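Local coordinates for protein yersinopine synthase (Yersinia pestis, PDB 6C4M) that catalyses the NADPH-dependent reductive condensation of pyruvate with an amino-acid-derived intermediate, the last step in making the metallophore yersinopine, at residues Ala34-Val39 against Ala235-Asp240; Val112-Tyr117 against Val407-Thr412; Ser140-Gly145 against Thr256-Pro261. All coordinates share one frame; numbering follows the deposited sequence.

Overall arrangement
The three contacts illustrate how a dinucleotide-binding enzyme is knit together at different depths. Contact 1 lies farthest out, about 17 Å from the chain centre, yet is buried; contacts 2 and 3 have their centres about 7 to 8 Å from it and touch one another, Ala114 and Lys409 packing on Ser141. In contact 1 the helix that follows the glycine-rich turn meets a loop through polar groups that find their hydrogen-bonding partners outside the two segments. Contact 2, partly buried and beside NADP, turns on a histidine-carboxylate bond, whereas contact 3, wholly buried, combines an amide-hydroxyl bond, a bridging water and a methionine methyl.

Contact 1. Residues Ala34-Val39 against Ala235-Asp240; sequences AIQLAV and ARHHID
The carboxamide of Gln36 and the imidazole of His237 meet with their planes almost perpendicular, 89° apart, the amide nitrogen approaching the ring obliquely. Gln36 NE2 comes within 3.5 Å of His237 NE2, but at an angle too poor for a hydrogen bond, and the two nitrogens look to other partners. His237 is stacked with the ring of Phe209, its ND1 bonded to Thr83 and its NE2 to Asp40, which together fix the rotation of the imidazole. The guanidinium of Arg236, the other flat group, is met obliquely by a methyl: Val39 CG1 lies 4.1 Å from Arg236 NH2, the two side chains crossing at about a right angle. That same NH2 forms a salt bridge with Asp40, the next residue of the same helix as Val39, whose OD1 thus holds both Arg236 and His237. Ala34-Val39 belongs to helix 32-44, the first helix of the Rossmann-type nucleotide-binding fold; Ala34 fits the last position of a GxGxxA pattern, and the NADP-binding residues Ala30 to Ala33 immediately precede the segment. Facing it, helix 225-235 ends in a Schellman motif with His238, at positive phi, as its C-prime residue, and the chain then turns into strand 240-243. Gln36 reaches across with CG anti to the backbone N (chi1 177°) and a bend at chi2 of 70°. Its amide is gripped at both ends, OE1 by Thr206 and NE2 by Gln84, its nearest side-chain atoms about 4 Å from the side chain of Thr172, which binds NADP.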
loop_
_atom_site.group_PDB
_atom_site.type_symbol
_atom_site.label_atom_id
_atom_site.label_comp_id
_atom_site.label_asym_id
_atom_site.label_seq_id
_atom_site.Cartn_x
_atom_site.Cartn_y
_atom_site.Cartn_z
ATOM N N ALA A 34 -0.284 29.223 18.371
ATOM C CA ALA A 34 -0.358 30.205 19.449
ATOM C C ALA A 34 -1.726 30.850 19.503
ATOM O O ALA A 34 -2.184 31.242 20.582
ATOM C CB ALA A 34 0.728 31.272 19.281
ATOM N N ILE A 35 -2.405 30.961 18.366
ATOM C CA ILE A 35 -3.757 31.499 18.393
ATOM C C ILE A 35 -4.687 30.530 19.115
ATOM O O ILE A 35 -5.463 30.927 19.994
ATOM C CB ILE A 35 -4.238 31.812 16.965
ATOM C CG1 ILE A 35 -3.356 32.907 16.351
ATOM C CG2 ILE A 35 -5.681 32.253 16.958
ATOM C CD1 ILE A 35 -3.534 33.055 14.846
ATOM N N GLN A 36 -4.618 29.238 18.777
ATOM C CA GLN A 36 -5.433 28.262 19.499
ATOM C C GLN A 36 -5.119 28.297 20.989
ATOM O O GLN A 36 -6.024 28.250 21.833
ATOM C CB GLN A 36 -5.187 26.858 18.983
ATOM C CG GLN A 36 -5.971 25.752 19.760
ATOM C CD GLN A 36 -7.474 25.797 19.514
ATOM O OE1 GLN A 36 -7.938 25.763 18.363
ATOM N NE2 GLN A 36 -8.242 25.876 20.595
ATOM N N LEU A 37 -3.825 28.277 21.314
ATOM C CA LEU A 37 -3.384 28.314 22.700
ATOM C C LEU A 37 -3.917 29.546 23.407
ATOM O O LEU A 37 -4.431 29.455 24.524
ATOM C CB LEU A 37 -1.859 28.295 22.754
ATOM C CG LEU A 37 -1.164 28.423 24.106
ATOM C CD1 LEU A 37 -1.495 27.256 25.013
ATOM C CD2 LEU A 37 0.338 28.522 23.854
ATOM N N ALA A 38 -3.784 30.716 22.777
ATOM C CA ALA A 38 -4.229 31.944 23.432
ATOM C C ALA A 38 -5.714 31.900 23.747
ATOM O O ALA A 38 -6.142 32.349 24.819
ATOM C CB ALA A 38 -3.915 33.154 22.561
ATOM N N VAL A 39 -6.520 31.375 22.818
ATOM C CA VAL A 39 -7.954 31.243 23.074
ATOM C C VAL A 39 -8.192 30.297 24.238
ATOM O O VAL A 39 -9.000 30.578 25.132
ATOM C CB VAL A 39 -8.670 30.768 21.796
ATOM C CG1 VAL A 39 -10.080 30.267 22.102
ATOM C CG2 VAL A 39 -8.711 31.893 20.785
ATOM N N ALA A 235 -8.500 19.740 28.822
ATOM C CA ALA A 235 -9.740 18.993 29.033
ATOM C C ALA A 235 -10.940 19.639 28.349
ATOM O O ALA A 235 -11.933 18.954 28.083
ATOM C CB ALA A 235 -10.021 18.851 30.537
ATOM N N ARG A 236 -10.881 20.937 28.068
ATOM C CA ARG A 236 -11.954 21.599 27.336
ATOM C C ARG A 236 -12.147 21.027 25.932
ATOM O O ARG A 236 -13.213 21.217 25.336
ATOM C CB ARG A 236 -11.668 23.086 27.253
ATOM C CG ARG A 236 -12.886 23.935 26.995
ATOM C CD ARG A 236 -12.515 25.410 27.067
ATOM N NE ARG A 236 -11.744 25.834 25.902
ATOM C CZ ARG A 236 -12.242 26.500 24.864
ATOM N NH1 ARG A 236 -13.523 26.835 24.824
ATOM N NH2 ARG A 236 -11.455 26.842 23.855
ATOM N N HIS A 237 -11.138 20.348 25.389
ATOM C CA HIS A 237 -11.210 19.708 24.082
ATOM C C HIS A 237 -11.138 18.192 24.202
ATOM O O HIS A 237 -10.913 17.498 23.206
ATOM C CB HIS A 237 -10.101 20.240 23.169
ATOM C CG HIS A 237 -10.154 21.720 22.981
ATOM N ND1 HIS A 237 -11.229 22.356 22.393
ATOM C CD2 HIS A 237 -9.294 22.702 23.359
ATOM C CE1 HIS A 237 -11.014 23.663 22.387
ATOM N NE2 HIS A 237 -9.852 23.900 22.976
ATOM N N HIS A 238 -11.351 17.669 25.409
ATOM C CA HIS A 238 -11.409 16.235 25.656
ATOM C C HIS A 238 -10.072 15.573 25.407
ATOM O O HIS A 238 -10.005 14.387 25.102
ATOM C CB HIS A 238 -12.498 15.563 24.816
ATOM C CG HIS A 238 -13.849 16.170 25.019
ATOM N ND1 HIS A 238 -14.178 16.867 26.161
ATOM C CD2 HIS A 238 -14.941 16.217 24.222
ATOM C CE1 HIS A 238 -15.422 17.301 26.067
ATOM N NE2 HIS A 238 -15.906 16.922 24.899
ATOM N N ILE A 239 -9.005 16.343 25.553
ATOM C CA ILE A 239 -7.653 15.840 25.405
ATOM C C ILE A 239 -7.229 15.262 26.744
ATOM O O ILE A 239 -7.216 15.969 27.761
ATOM C CB ILE A 239 -6.700 16.961 24.955
ATOM C CG1 ILE A 239 -7.175 17.550 23.626
ATOM C CG2 ILE A 239 -5.270 16.461 24.872
ATOM C CD1 ILE A 239 -6.629 18.948 23.385
ATOM N N ASP A 240 -6.836 13.999 26.750
ATOM C CA ASP A 240 -6.306 13.421 27.974
ATOM C C ASP A 240 -4.869 13.860 28.189
ATOM O O ASP A 240 -4.098 14.022 27.244
ATOM C CB ASP A 240 -6.385 11.898 27.924
ATOM C CG ASP A 240 -7.816 11.403 27.983
ATOM O OD1 ASP A 240 -8.632 12.084 28.646
ATOM O OD2 ASP A 240 -8.119 10.367 27.361
#

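Contact 2. Residues Val112-Tyr117 against Val407-Thr412; sequences VPADHY and VHKLRT. With NAP (NADP nicotinamide-adenine-dinucleotide phosphate), chain B.
Asp115 and His408 join the NADP-contacting loop 112-117 to helix 401-419. From CB outward Asp115 runs against the histidine: its CB lies 3.6 Å from His408 CB, CG stands in the plane of the imidazole at its edge, and OD2 accepts a 2.7 Å hydrogen bond from His408 ND1. The bond is nearly straight (169°), uses the anti lone pair of OD2 and lies almost in the ring plane, although carboxylate and imidazole are turned 35° apart. Asp115 CG sits between its backbone N and carbonyl carbon (chi1 63°), which directs the carboxylate at the helix. Next along that helix, Lys409 runs extended beyond CG, and its CE rests 4.1 Å from Ala114 CB. A water accepts from Ala114 N at 2.8 Å, weakly from Lys409 NZ, and is also hydrogen-bonded to NADP O3D, so loop, helix and nicotinamide ribose share one solvent molecule. His116 lays a ring face toward the adenine and Pro113 CD packs 3.4 Å from NADP O4B; with Val112 they belong to the cofactor pocket, so the Asp115-His408 bond holds helix 401-419 against a loop that lines it. The loop follows strand 107-110 and leads into helix 117-121, while helix 401-419 is backed by helix 425-445 through Val407 and Leu410 and by helix 459-471 through Thr412.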
loop_
_atom_site.group_PDB
_atom_site.type_symbol
_atom_site.label_atom_id
_atom_site.label_comp_id
_atom_site.label_asym_id
_atom_site.label_seq_id
_atom_site.Cartn_x
_atom_site.Cartn_y
_atom_site.Cartn_z
ATOM N N VAL A 112 7.709 28.275 19.732
ATOM C CA VAL A 112 8.598 28.185 18.571
ATOM C C VAL A 112 8.974 26.708 18.441
ATOM O O VAL A 112 8.757 25.942 19.402
ATOM C CB VAL A 112 9.855 29.052 18.729
ATOM C CG1 VAL A 112 9.531 30.558 18.753
ATOM C CG2 VAL A 112 10.661 28.598 19.941
ATOM N N PRO A 113 9.547 26.251 17.323
ATOM C CA PRO A 113 9.914 24.832 17.230
ATOM C C PRO A 113 11.031 24.502 18.204
ATOM O O PRO A 113 11.856 25.349 18.557
ATOM C CB PRO A 113 10.375 24.669 15.771
ATOM C CG PRO A 113 9.829 25.858 15.050
ATOM C CD PRO A 113 9.809 26.960 16.057
ATOM N N ALA A 114 11.074 23.236 18.620
ATOM C CA ALA A 114 12.017 22.863 19.672
ATOM C C ALA A 114 13.468 23.128 19.285
ATOM O O ALA A 114 14.304 23.333 20.168
ATOM C CB ALA A 114 11.858 21.393 20.058
ATOM N N ASP A 115 13.817 23.068 17.994
ATOM C CA ASP A 115 15.227 23.275 17.674
ATOM C C ASP A 115 15.638 24.744 17.793
ATOM O O ASP A 115 16.798 25.093 17.495
ATOM C CB ASP A 115 15.542 22.723 16.259
ATOM C CG ASP A 115 14.779 23.445 15.161
ATOM O OD1 ASP A 115 13.596 23.796 15.387
ATOM O OD2 ASP A 115 15.356 23.651 14.058
ATOM N N HIS A 116 14.708 25.607 18.205
ATOM C CA HIS A 116 14.958 27.025 18.425
ATOM C C HIS A 116 14.763 27.437 19.884
ATOM O O HIS A 116 14.877 28.628 20.197
ATOM C CB HIS A 116 14.056 27.867 17.517
ATOM C CG HIS A 116 14.488 27.851 16.085
ATOM N ND1 HIS A 116 15.337 28.805 15.561
ATOM C CD2 HIS A 116 14.234 26.974 15.076
ATOM C CE1 HIS A 116 15.582 28.522 14.291
ATOM N NE2 HIS A 116 14.920 27.420 13.972
ATOM N N TYR A 117 14.523 26.484 20.785
ATOM C CA TYR A 117 14.433 26.823 22.209
ATOM C C TYR A 117 15.724 27.468 22.678
ATOM O O TYR A 117 15.699 28.464 23.392
ATOM C CB TYR A 117 14.188 25.584 23.044
ATOM C CG TYR A 117 12.809 24.953 22.915
ATOM C CD1 TYR A 117 11.771 25.595 22.243
ATOM C CD2 TYR A 117 12.550 23.721 23.483
ATOM C CE1 TYR A 117 10.527 25.025 22.143
ATOM C CE2 TYR A 117 11.320 23.151 23.387
ATOM C CZ TYR A 117 10.294 23.814 22.727
ATOM O OH TYR A 117 9.031 23.248 22.628
ATOM N N VAL A 407 16.535 17.542 11.165
ATOM C CA VAL A 407 17.971 17.363 11.159
ATOM C C VAL A 407 18.580 17.925 12.438
ATOM O O VAL A 407 19.390 17.265 13.097
ATOM C CB VAL A 407 18.560 17.997 9.894
ATOM C CG1 VAL A 407 20.044 18.035 9.956
ATOM C CG2 VAL A 407 18.087 17.133 8.669
ATOM N N HIS A 408 18.179 19.140 12.824
ATOM C CA HIS A 408 18.685 19.715 14.069
ATOM C C HIS A 408 18.355 18.821 15.266
ATOM O O HIS A 408 19.231 18.486 16.072
ATOM C CB HIS A 408 18.090 21.106 14.271
ATOM C CG HIS A 408 18.586 22.133 13.312
ATOM N ND1 HIS A 408 17.878 23.281 13.046
ATOM C CD2 HIS A 408 19.712 22.200 12.559
ATOM C CE1 HIS A 408 18.540 24.017 12.174
ATOM N NE2 HIS A 408 19.651 23.374 11.847
ATOM N N LYS A 409 17.106 18.376 15.370
ATOM C CA LYS A 409 16.735 17.591 16.546
ATOM C C LYS A 409 17.516 16.289 16.616
ATOM O O LYS A 409 17.958 15.873 17.696
ATOM C CB LYS A 409 15.245 17.309 16.537
ATOM C CG LYS A 409 14.364 18.533 16.842
ATOM C CD LYS A 409 12.906 18.166 16.544
ATOM C CE LYS A 409 11.991 19.364 16.520
ATOM N NZ LYS A 409 10.581 18.962 16.241
ATOM N N LEU A 410 17.711 15.635 15.464
ATOM C CA LEU A 410 18.389 14.356 15.468
ATOM C C LEU A 410 19.887 14.537 15.625
ATOM O O LEU A 410 20.534 13.741 16.319
ATOM C CB LEU A 410 18.038 13.583 14.179
ATOM C CG LEU A 410 18.717 12.237 13.984
ATOM C CD1 LEU A 410 18.343 11.339 15.141
ATOM C CD2 LEU A 410 18.256 11.639 12.659
ATOM N N ARG A 411 20.468 15.578 15.018
ATOM C CA ARG A 411 21.898 15.804 15.211
ATOM C C ARG A 411 22.227 16.050 16.674
ATOM O O ARG A 411 23.223 15.526 17.194
ATOM C CB ARG A 411 22.385 16.981 14.373
ATOM C CG ARG A 411 23.883 17.312 14.603
ATOM C CD ARG A 411 24.405 18.325 13.598
ATOM N NE ARG A 411 24.101 17.883 12.232
ATOM C CZ ARG A 411 24.562 18.455 11.136
ATOM N NH1 ARG A 411 25.391 19.489 11.247
ATOM N NH2 ARG A 411 24.214 17.973 9.933
ATOM N N THR A 412 21.416 16.860 17.360
ATOM C CA THR A 412 21.665 17.091 18.781
ATOM C C THR A 412 21.717 15.764 19.531
ATOM O O THR A 412 22.645 15.518 20.310
ATOM C CB THR A 412 20.595 18.023 19.374
ATOM O OG1 THR A 412 20.718 19.342 18.797
ATOM C CG2 THR A 412 20.771 18.143 20.902
HETATM P PA NAP B . 5.564 27.419 13.423
HETATM O O1A NAP B . 6.134 26.221 14.075
HETATM O O2A NAP B . 5.626 27.325 11.875
HETATM O O5B NAP B . 6.407 28.724 13.959
HETATM C C5B NAP B . 6.087 29.130 15.308
HETATM C C4B NAP B . 6.918 30.389 15.622
HETATM O O4B NAP B . 8.413 29.984 15.457
HETATM C C3B NAP B . 6.692 31.337 14.786
HETATM O O3B NAP B . 6.760 32.641 15.446
HETATM C C2B NAP B . 7.918 31.261 13.692
HETATM O O2B NAP B . 8.149 32.586 13.100
HETATM C C1B NAP B . 8.957 30.901 14.356
HETATM N N9A NAP B . 9.726 30.004 13.491
HETATM C C8A NAP B . 9.438 28.950 12.710
HETATM N N7A NAP B . 10.606 28.592 12.157
HETATM C C5A NAP B . 11.583 29.436 12.614
HETATM C C6A NAP B . 12.923 29.427 12.318
HETATM N N6A NAP B . 13.793 28.617 11.465
HETATM N N1A NAP B . 13.727 30.349 12.878
HETATM C C2A NAP B . 13.211 31.282 13.748
HETATM N N3A NAP B . 11.878 31.285 14.038
HETATM C C4A NAP B . 11.058 30.337 13.458
HETATM O O3 NAP B . 3.979 27.539 13.888
HETATM P PN NAP B . 3.043 26.512 14.717
HETATM O O1N NAP B . 2.168 27.379 15.510
HETATM O O2N NAP B . 2.284 25.693 13.645
HETATM O O5D NAP B . 3.852 25.410 15.674
HETATM C C5D NAP B . 4.055 25.656 17.090
HETATM C C4D NAP B . 4.804 24.427 17.643
HETATM O O4D NAP B . 3.894 23.125 17.480
HETATM C C3D NAP B . 5.922 24.142 17.009
HETATM O O3D NAP B . 6.799 23.442 18.020
HETATM C C2D NAP B . 5.580 23.095 15.943
HETATM O O2D NAP B . 6.645 22.284 15.779
HETATM C C1D NAP B . 4.467 22.297 16.650
HETATM N N1N NAP B . 3.427 21.740 15.751
HETATM C C2N NAP B . 2.335 22.448 15.390
HETATM C C3N NAP B . 1.368 21.840 14.557
HETATM C C7N NAP B . 0.108 22.615 14.113
HETATM O O7N NAP B . -0.885 22.063 13.849
HETATM N N7N NAP B . 0.207 24.048 14.040
HETATM C C4N NAP B . 1.537 20.559 14.112
HETATM C C5N NAP B . 2.628 19.865 14.471
HETATM C C6N NAP B . 3.584 20.452 15.307
HETATM P P2B NAP B . 7.229 33.085 11.761
HETATM O O1X NAP B . 7.857 32.459 10.535
HETATM O O2X NAP B . 5.821 32.614 11.898
HETATM O O3X NAP B . 7.326 34.589 11.643
HETATM O O HOH W 1 9.025 21.383 17.921
#

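Contact 3. Residues Ser140-Gly145 against Thr256-Pro261; sequences SSMGSG and TNYVHP
The side chains of Met142 and Asn257 run alongside one another, pointing opposite ways, the methionine methyl lying beside the asparagine stem while the amide reaches on to Ser141. A bend at chi3 of -79° swings Met142 CE to 3.9 Å from Asn257 CB, and the same methyl approaches the Tyr258 ring obliquely, 4.5 Å from Tyr258 CZ. Both polar atoms of the asparagine amide are engaged. Asn257 ND2 donates to Ser141 OG at 2.9 Å, with an N-H...O angle of 160° and the hydroxyl close to the amide plane, and Asn257 OD1 takes a hydrogen bond of 2.7 Å from a water that also donates to Ser140 O. These two links fix the orientation of a buried amide and tie it to consecutive residues of the loop. The loop itself is shaped by a type II beta turn from Ser141 to Ser144, in which Ser141 O accepts from both the backbone N and OG of Ser144. Gly143, at positive phi, is the N-cap of helix 144-154. Asn257 lies one turn before His260, the probable proton donor or acceptor of the active site, on helix 255-264. Around the contact, helix 247-251 and helix 294-313 pack on Met142, while helix 401-419 reaches Ser141 through Lys409 and Asn257 through Leu413.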
loop_
_atom_site.group_PDB
_atom_site.type_symbol
_atom_site.label_atom_id
_atom_site.label_comp_id
_atom_site.label_asym_id
_atom_site.label_seq_id
_atom_site.Cartn_x
_atom_site.Cartn_y
_atom_site.Cartn_z
ATOM N N SER A 140 7.722 19.655 22.520
ATOM C CA SER A 140 9.087 19.399 22.922
ATOM C C SER A 140 9.782 18.394 22.002
ATOM O O SER A 140 9.169 17.731 21.160
ATOM C CB SER A 140 9.088 18.872 24.347
ATOM O OG SER A 140 10.178 19.383 25.059
ATOM N N SER A 141 11.089 18.261 22.200
ATOM C CA SER A 141 11.870 17.157 21.657
ATOM C C SER A 141 12.556 16.463 22.826
ATOM O O SER A 141 12.636 17.000 23.935
ATOM C CB SER A 141 12.901 17.639 20.637
ATOM O OG SER A 141 13.596 16.541 20.046
ATOM N N MET A 142 13.093 15.278 22.561
ATOM C CA MET A 142 13.880 14.590 23.578
ATOM C C MET A 142 15.119 15.408 23.927
ATOM O O MET A 142 15.920 15.745 23.048
ATOM C CB MET A 142 14.303 13.208 23.095
ATOM C CG MET A 142 13.247 12.121 23.316
ATOM S SD MET A 142 13.600 10.532 22.466
ATOM C CE MET A 142 13.089 10.898 20.796
ATOM N N GLY A 143 15.285 15.686 25.226
ATOM C CA GLY A 143 16.390 16.481 25.728
ATOM C C GLY A 143 16.042 17.937 25.941
ATOM O O GLY A 143 16.783 18.648 26.635
ATOM N N SER A 144 14.916 18.384 25.395
ATOM C CA SER A 144 14.546 19.785 25.512
ATOM C C SER A 144 14.499 20.215 26.975
ATOM O O SER A 144 15.027 21.269 27.340
ATOM C CB SER A 144 13.199 20.020 24.841
ATOM O OG SER A 144 13.315 19.828 23.450
ATOM N N GLY A 145 13.873 19.402 27.824
ATOM C CA GLY A 145 13.657 19.810 29.197
ATOM C C GLY A 145 14.958 19.895 29.974
ATOM O O GLY A 145 15.168 20.832 30.726
ATOM N N THR A 256 7.252 13.023 15.677
ATOM C CA THR A 256 8.032 13.465 14.526
ATOM C C THR A 256 9.485 13.057 14.637
ATOM O O THR A 256 10.144 12.904 13.612
ATOM C CB THR A 256 7.957 14.975 14.316
ATOM O OG1 THR A 256 8.507 15.639 15.462
ATOM C CG2 THR A 256 6.509 15.409 14.073
ATOM N N ASN A 257 10.005 12.855 15.842
ATOM C CA ASN A 257 11.381 12.377 15.942
ATOM C C ASN A 257 11.539 10.981 15.371
ATOM O O ASN A 257 12.630 10.631 14.911
ATOM C CB ASN A 257 11.855 12.377 17.388
ATOM C CG ASN A 257 11.999 13.794 17.968
ATOM O OD1 ASN A 257 11.021 14.536 18.050
ATOM N ND2 ASN A 257 13.225 14.171 18.352
ATOM N N TYR A 258 10.482 10.165 15.425
ATOM C CA TYR A 258 10.516 8.796 14.914
ATOM C C TYR A 258 10.233 8.735 13.419
ATOM O O TYR A 258 10.876 7.962 12.704
ATOM C CB TYR A 258 9.486 7.927 15.654
ATOM C CG TYR A 258 9.799 7.744 17.115
ATOM C CD1 TYR A 258 10.652 6.738 17.537
ATOM C CD2 TYR A 258 9.261 8.597 18.072
ATOM C CE1 TYR A 258 10.936 6.571 18.895
ATOM C CE2 TYR A 258 9.544 8.445 19.425
ATOM C CZ TYR A 258 10.403 7.438 19.826
ATOM O OH TYR A 258 10.713 7.253 21.171
ATOM N N VAL A 259 9.275 9.524 12.938
ATOM C CA VAL A 259 8.687 9.325 11.619
ATOM C C VAL A 259 9.330 10.209 10.557
ATOM O O VAL A 259 9.529 9.778 9.418
ATOM C CB VAL A 259 7.170 9.580 11.696
ATOM C CG1 VAL A 259 6.512 9.572 10.328
ATOM C CG2 VAL A 259 6.547 8.550 12.579
ATOM N N HIS A 260 9.596 11.465 10.880
ATOM C CA HIS A 260 10.117 12.381 9.866
ATOM C C HIS A 260 11.469 11.975 9.312
ATOM O O HIS A 260 11.645 12.045 8.081
ATOM C CB HIS A 260 10.161 13.807 10.419
ATOM C CG HIS A 260 8.843 14.499 10.344
ATOM N ND1 HIS A 260 8.675 15.844 10.607
ATOM C CD2 HIS A 260 7.607 14.006 10.089
ATOM C CE1 HIS A 260 7.393 16.153 10.490
ATOM N NE2 HIS A 260 6.725 15.054 10.185
ATOM N N PRO A 261 12.481 11.630 10.102
ATOM C CA PRO A 261 13.812 11.461 9.488
ATOM C C PRO A 261 13.834 10.344 8.456
ATOM O O PRO A 261 14.422 10.508 7.379
ATOM C CB PRO A 261 14.730 11.176 10.686
ATOM C CG PRO A 261 14.069 11.966 11.825
ATOM C CD PRO A 261 12.579 11.705 11.573
HETATM O O HOH W 2 9.893 16.971 18.492
#